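Local coordinates for coproheme decarboxylase (Thermus thermophilus, PDB 1VDH), which catalyses the hydrogen peroxide-dependent decarboxylation of iron-coproporphyrin III to heme b, the last step of the coproporphyrin-dependent pathway, and assembles as a homopentamer, at residues F26-S31 with A99-R104; G63-V68 with D73-N78. One frame throughout, in Å; residues are numbered along the deposited sequence.

Interaction 1 (F26-S31 with A99-R104); sequences FARWFS and ARYLGR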
loop_
_atom_site.group_PDB
_atom_site.type_symbol
_atom_site.label_atom_id
_atom_site.label_comp_id
_atom_site.label_asym_id
_atom_site.label_seq_id
_atom_site.Cartn_x
_atom_site.Cartn_y
_atom_site.Cartn_z
ATOM N N PHE A 26 18.425 16.466 -1.072
ATOM C CA PHE A 26 19.873 16.673 -1.140
ATOM C C PHE A 26 20.329 17.471 -2.355
ATOM O O PHE A 26 21.063 18.448 -2.215
ATOM C CB PHE A 26 20.618 15.331 -1.108
ATOM C CG PHE A 26 20.738 14.730 0.263
ATOM C CD1 PHE A 26 19.673 14.041 0.834
ATOM C CD2 PHE A 26 21.921 14.851 0.985
ATOM C CE1 PHE A 26 19.782 13.482 2.108
ATOM C CE2 PHE A 26 22.044 14.299 2.259
ATOM C CZ PHE A 26 20.972 13.612 2.825
ATOM N N ALA A 27 19.895 17.047 -3.539
ATOM C CA ALA A 27 20.257 17.708 -4.787
ATOM C C ALA A 27 19.949 19.202 -4.775
ATOM O O ALA A 27 20.806 20.017 -5.123
ATOM C CB ALA A 27 19.555 17.036 -5.961
ATOM N N ARG A 28 18.732 19.561 -4.371
ATOM C CA ARG A 28 18.329 20.963 -4.323
ATOM C C ARG A 28 19.041 21.762 -3.242
ATOM O O ARG A 28 19.453 22.895 -3.478
ATOM C CB ARG A 28 16.818 21.094 -4.138
ATOM C CG ARG A 28 16.019 21.041 -5.431
ATOM C CD ARG A 28 15.211 22.320 -5.614
ATOM N NE ARG A 28 14.277 22.553 -4.510
ATOM C CZ ARG A 28 13.937 23.754 -4.049
ATOM N NH1 ARG A 28 13.078 23.856 -3.045
ATOM N NH2 ARG A 28 14.457 24.854 -4.580
ATOM N N TRP A 29 19.182 21.174 -2.058
ATOM C CA TRP A 29 19.840 21.857 -0.953
ATOM C C TRP A 29 21.318 22.139 -1.213
ATOM O O TRP A 29 21.769 23.277 -1.079
ATOM C CB TRP A 29 19.694 21.057 0.342
ATOM C CG TRP A 29 20.476 21.648 1.478
ATOM C CD1 TRP A 29 21.630 21.159 2.022
ATOM C CD2 TRP A 29 20.169 22.847 2.199
ATOM N NE1 TRP A 29 22.062 21.981 3.038
ATOM C CE2 TRP A 29 21.181 23.023 3.169
ATOM C CE3 TRP A 29 19.133 23.790 2.120
ATOM C CZ2 TRP A 29 21.188 24.103 4.059
ATOM C CZ3 TRP A 29 19.140 24.866 3.008
ATOM C CH2 TRP A 29 20.161 25.010 3.963
ATOM N N PHE A 30 22.066 21.101 -1.573
ATOM C CA PHE A 30 23.497 21.242 -1.819
ATOM C C PHE A 30 23.868 21.977 -3.109
ATOM O O PHE A 30 25.030 22.332 -3.309
ATOM C CB PHE A 30 24.190 19.877 -1.725
ATOM C CG PHE A 30 24.220 19.316 -0.323
ATOM C CD1 PHE A 30 23.237 18.431 0.111
ATOM C CD2 PHE A 30 25.211 19.706 0.577
ATOM C CE1 PHE A 30 23.236 17.945 1.420
ATOM C CE2 PHE A 30 25.218 19.227 1.889
ATOM C CZ PHE A 30 24.228 18.346 2.311
ATOM N N SER A 31 22.877 22.229 -3.964
ATOM C CA SER A 31 23.101 22.948 -5.218
ATOM C C SER A 31 22.594 24.386 -5.123
ATOM O O SER A 31 22.808 25.189 -6.031
ATOM C CB SER A 31 22.396 22.249 -6.382
ATOM O OG SER A 31 22.898 20.938 -6.563
ATOM N N ALA A 99 12.359 24.319 4.997
ATOM C CA ALA A 99 11.340 23.335 4.637
ATOM C C ALA A 99 11.071 23.263 3.132
ATOM O O ALA A 99 10.422 22.329 2.659
ATOM C CB ALA A 99 10.052 23.613 5.387
ATOM N N ARG A 100 11.533 24.262 2.380
ATOM C CA ARG A 100 11.351 24.249 0.930
ATOM C C ARG A 100 12.188 23.108 0.353
ATOM O O ARG A 100 11.946 22.649 -0.761
ATOM C CB ARG A 100 11.793 25.576 0.299
ATOM C CG ARG A 100 11.056 26.809 0.805
ATOM C CD ARG A 100 11.478 28.061 0.034
ATOM N NE ARG A 100 11.127 29.302 0.728
ATOM C CZ ARG A 100 9.887 29.694 1.017
ATOM N NH1 ARG A 100 9.686 30.843 1.652
ATOM N NH2 ARG A 100 8.845 28.949 0.675
ATOM N N TYR A 101 13.175 22.660 1.128
ATOM C CA TYR A 101 14.060 21.573 0.723
ATOM C C TYR A 101 13.705 20.268 1.442
ATOM O O TYR A 101 14.476 19.306 1.418
ATOM C CB TYR A 101 15.515 21.951 1.021
ATOM C CG TYR A 101 15.928 23.266 0.400
ATOM C CD1 TYR A 101 16.487 23.308 -0.876
ATOM C CD2 TYR A 101 15.737 24.469 1.079
ATOM C CE1 TYR A 101 16.846 24.520 -1.464
ATOM C CE2 TYR A 101 16.091 25.686 0.498
ATOM C CZ TYR A 101 16.644 25.702 -0.773
ATOM O OH TYR A 101 16.997 26.899 -1.355
ATOM N N LEU A 102 12.539 20.243 2.079
ATOM C CA LEU A 102 12.084 19.057 2.801
ATOM C C LEU A 102 10.748 18.531 2.305
ATOM O O LEU A 102 9.908 19.284 1.804
ATOM C CB LEU A 102 11.950 19.353 4.298
ATOM C CG LEU A 102 13.192 19.794 5.070
ATOM C CD1 LEU A 102 12.797 20.096 6.509
ATOM C CD2 LEU A 102 14.263 18.711 5.005
ATOM N N GLY A 103 10.564 17.226 2.462
ATOM C CA GLY A 103 9.324 16.580 2.084
ATOM C C GLY A 103 8.884 15.792 3.307
ATOM O O GLY A 103 9.710 15.117 3.925
ATOM N N ARG A 104 7.615 15.894 3.694
ATOM C CA ARG A 104 7.132 15.147 4.859
ATOM C C ARG A 104 6.990 13.685 4.458
ATOM O O ARG A 104 6.321 13.371 3.476
ATOM C CB ARG A 104 5.777 15.673 5.346
ATOM C CG ARG A 104 5.765 17.130 5.771
ATOM C CD ARG A 104 4.515 17.457 6.599
ATOM N NE ARG A 104 4.593 16.895 7.948
ATOM C CZ ARG A 104 3.826 17.274 8.968
ATOM N NH1 ARG A 104 2.904 18.216 8.804
ATOM N NH2 ARG A 104 4.013 16.748 10.170
#
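The phenol ring of Tyr-101 is held between Arg-28 and Trp-29, two consecutive residues of the short helix 26-31. On one face the guanidinium of Arg-28 lies nearly parallel to the ring, the centres 4.6 Å apart, a cation-pi stack displaced toward the rim. On the opposite face Trp-29 meets the same ring edge-on in a T-shaped pair, the planes nearly perpendicular, with Trp-29 CE3 3.6 Å from Tyr-101 CD2. Trp-29 reaches this side because its CG is anti to the backbone N (chi1 174°), whereas Arg-28 bends at its second and third torsions, which lays the guanidinium across the other face. Shortening Tyr-101 to an alanine is likely to leave the Arg-28 guanidinium without its flat support and the benzo edge of Trp-29 without the face it packs on.

One hydrogen bond adds to the stack: Arg-28 NH1 donates to Arg-100 O at 2.8 Å. The acceptor lies close to the guanidinium plane, but the donor stands well above the carbonyl plane and the bond is bent, 132° at the hydrogen.

The contact joins helix 26-31 to the turn that leads into strand 102-116. Trp-29 also packs on helix 34-56 and hydrogen-bonds through NE1 to Leu-247 O near the C-terminus, while Tyr-101 is backbone-bonded to Asp-25, just past strand 10-24.

Interaction 2 (G63-V68 with D73-N78); sequences GIYQVV and DLLFLN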
loop_
_atom_site.group_PDB
_atom_site.type_symbol
_atom_site.label_atom_id
_atom_site.label_comp_id
_atom_site.label_asym_id
_atom_site.label_seq_id
_atom_site.Cartn_x
_atom_site.Cartn_y
_atom_site.Cartn_z
ATOM N N GLY A 63 13.832 17.453 20.208
ATOM C CA GLY A 63 15.026 16.770 19.759
ATOM C C GLY A 63 15.008 16.694 18.249
ATOM O O GLY A 63 13.937 16.580 17.644
ATOM N N ILE A 64 16.175 16.837 17.627
ATOM C CA ILE A 64 16.284 16.748 16.169
ATOM C C ILE A 64 17.267 15.623 15.871
ATOM O O ILE A 64 18.363 15.584 16.437
ATOM C CB ILE A 64 16.749 18.074 15.532
ATOM C CG1 ILE A 64 15.698 19.166 15.784
ATOM C CG2 ILE A 64 16.966 17.890 14.027
ATOM C CD1 ILE A 64 16.055 20.532 15.211
ATOM N N TYR A 65 16.877 14.716 14.977
ATOM C CA TYR A 65 17.708 13.557 14.663
ATOM C C TYR A 65 17.988 13.294 13.195
ATOM O O TYR A 65 17.193 13.644 12.324
ATOM C CB TYR A 65 17.049 12.296 15.225
ATOM C CG TYR A 65 16.629 12.393 16.667
ATOM C CD1 TYR A 65 17.415 11.840 17.676
ATOM C CD2 TYR A 65 15.439 13.023 17.026
ATOM C CE1 TYR A 65 17.030 11.909 19.006
ATOM C CE2 TYR A 65 15.044 13.100 18.355
ATOM C CZ TYR A 65 15.845 12.538 19.338
ATOM O OH TYR A 65 15.457 12.594 20.651
ATOM N N GLN A 66 19.134 12.665 12.938
ATOM C CA GLN A 66 19.514 12.267 11.588
ATOM C C GLN A 66 19.046 10.819 11.528
ATOM O O GLN A 66 19.553 9.970 12.258
ATOM C CB GLN A 66 21.029 12.332 11.390
ATOM C CG GLN A 66 21.462 11.921 9.983
ATOM C CD GLN A 66 22.955 12.066 9.746
ATOM O OE1 GLN A 66 23.506 11.494 8.798
ATOM N NE2 GLN A 66 23.616 12.841 10.596
ATOM N N VAL A 67 18.073 10.547 10.666
ATOM C CA VAL A 67 17.492 9.213 10.548
ATOM C C VAL A 67 18.087 8.392 9.404
ATOM O O VAL A 67 18.163 8.856 8.273
ATOM C CB VAL A 67 15.950 9.314 10.376
ATOM C CG1 VAL A 67 15.306 7.925 10.386
ATOM C CG2 VAL A 67 15.353 10.175 11.482
ATOM N N VAL A 68 18.483 7.158 9.703
ATOM C CA VAL A 68 19.063 6.276 8.691
ATOM C C VAL A 68 17.994 5.706 7.754
ATOM O O VAL A 68 16.849 5.498 8.162
ATOM C CB VAL A 68 19.830 5.086 9.356
ATOM C CG1 VAL A 68 18.863 4.181 10.131
ATOM C CG2 VAL A 68 20.596 4.287 8.310
ATOM N N ASP A 73 14.933 11.387 6.776
ATOM C CA ASP A 73 16.307 11.868 6.942
ATOM C C ASP A 73 16.437 12.667 8.235
ATOM O O ASP A 73 17.463 12.618 8.902
ATOM C CB ASP A 73 16.716 12.749 5.761
ATOM C CG ASP A 73 16.797 11.981 4.467
ATOM O OD1 ASP A 73 16.515 12.569 3.402
ATOM O OD2 ASP A 73 17.156 10.787 4.513
ATOM N N LEU A 74 15.394 13.418 8.572
ATOM C CA LEU A 74 15.394 14.214 9.789
ATOM C C LEU A 74 14.101 14.016 10.566
ATOM O O LEU A 74 13.014 13.953 9.988
ATOM C CB LEU A 74 15.573 15.706 9.463
ATOM C CG LEU A 74 16.934 16.206 8.953
ATOM C CD1 LEU A 74 16.793 17.627 8.400
ATOM C CD2 LEU A 74 17.966 16.172 10.075
ATOM N N LEU A 75 14.241 13.848 11.874
ATOM C CA LEU A 75 13.096 13.707 12.759
ATOM C C LEU A 75 13.070 14.934 13.654
ATOM O O LEU A 75 14.071 15.257 14.297
ATOM C CB LEU A 75 13.219 12.468 13.656
ATOM C CG LEU A 75 12.321 12.489 14.907
ATOM C CD1 LEU A 75 10.840 12.549 14.508
ATOM C CD2 LEU A 75 12.586 11.269 15.785
ATOM N N PHE A 76 11.937 15.630 13.659
ATOM C CA PHE A 76 11.749 16.790 14.517
ATOM C C PHE A 76 10.747 16.325 15.561
ATOM O O PHE A 76 9.560 16.162 15.271
ATOM C CB PHE A 76 11.199 17.980 13.726
ATOM C CG PHE A 76 12.123 18.468 12.652
ATOM C CD1 PHE A 76 12.085 17.908 11.378
ATOM C CD2 PHE A 76 13.041 19.478 12.914
ATOM C CE1 PHE A 76 12.952 18.352 10.375
ATOM C CE2 PHE A 76 13.911 19.930 11.921
ATOM C CZ PHE A 76 13.867 19.365 10.648
ATOM N N LEU A 77 11.251 16.035 16.756
ATOM C CA LEU A 77 10.423 15.558 17.854
ATOM C C LEU A 77 10.117 16.700 18.810
ATOM O O LEU A 77 11.028 17.388 19.274
ATOM C CB LEU A 77 11.141 14.426 18.604
ATOM C CG LEU A 77 10.477 13.881 19.880
ATOM C CD1 LEU A 77 9.090 13.332 19.570
ATOM C CD2 LEU A 77 11.350 12.792 20.501
ATOM N N ASN A 78 8.835 16.888 19.105
ATOM C CA ASN A 78 8.400 17.945 20.012
ATOM C C ASN A 78 7.321 17.473 20.968
ATOM O O ASN A 78 6.443 16.692 20.596
ATOM C CB ASN A 78 7.877 19.156 19.227
ATOM C CG ASN A 78 8.981 20.099 18.806
ATOM O OD1 ASN A 78 9.488 20.874 19.617
ATOM N ND2 ASN A 78 9.349 20.053 17.530
#
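Gly-63 with Leu-77 and Tyr-65 with Leu-75 form hydrogen-bonded pairs, each joined by two N-H...O bonds, between the two arms of an antiparallel beta hairpin. Val-67 N to Asp-73 O, at 2.8 Å, brings the backbone bonds to five and closes the series toward the turn. Ile-64 with Phe-76 and Gln-66 with Leu-74 are the non-hydrogen-bonded pairs. CA-H...O contacts supplement the bonding, among them Leu-74 CA to Tyr-65 O at 3.2 Å. The strand axes approach to 4.6 Å, with their directions 161° apart.

Apolar packing divides between the two faces. On one, Tyr-65 and Leu-75 run side by side in the same direction, Tyr-65 CD2 lying 3.6 Å from Leu-75 CD2. Leu-77 CB comes to the edge of the tyrosine ring, 4.1 Å from Tyr-65 CE2. The Tyr-65 ring leans back over Gly-63, where a beta carbon would collide with its hydroxyl. On the other face Ile-64 CG1 meets Phe-76 CD2 at 3.9 Å. Nearer the turn, Val-67 CG2 rests 3.8 Å from Leu-75 CB. With CG1 anti to the backbone N (chi1 -175°), Val-67 turns its CG2 branch to that leucine.

Strand 61-67 continues the sheet to strand 227-237, and strand 74-80 to strand 10-24, where Asp-73 and Leu-74 opposite Arg-22 form a classic beta bulge. Tyr-65 and Leu-75 pack on Val-142 of strand 141-152, and Leu-74 lies against helix 240-246.

How the interactions relate
The centres of the two interactions lie about 15 Å apart, and both reach the same curled antiparallel sheet of the chlorite dismutase-type fold, interaction 1 through the start of strand 102-116. Both segments of interaction 2 fall, in sequence, between the two segments of interaction 1. Strand 10-24 runs between them in the sheet, paired with strand 74-80 and with strand 102-116. They meet directly where Phe-26 CE1 packs 3.6 Å from Asp-73 OD1 and Leu-102 CD1 4.2 Å from Phe-76 CE1. Interaction 1 joins a peripheral helix to the start of strand 102-116, whereas interaction 2 is buried within the sheet; both touch the same neighbouring subunit of the pentamer.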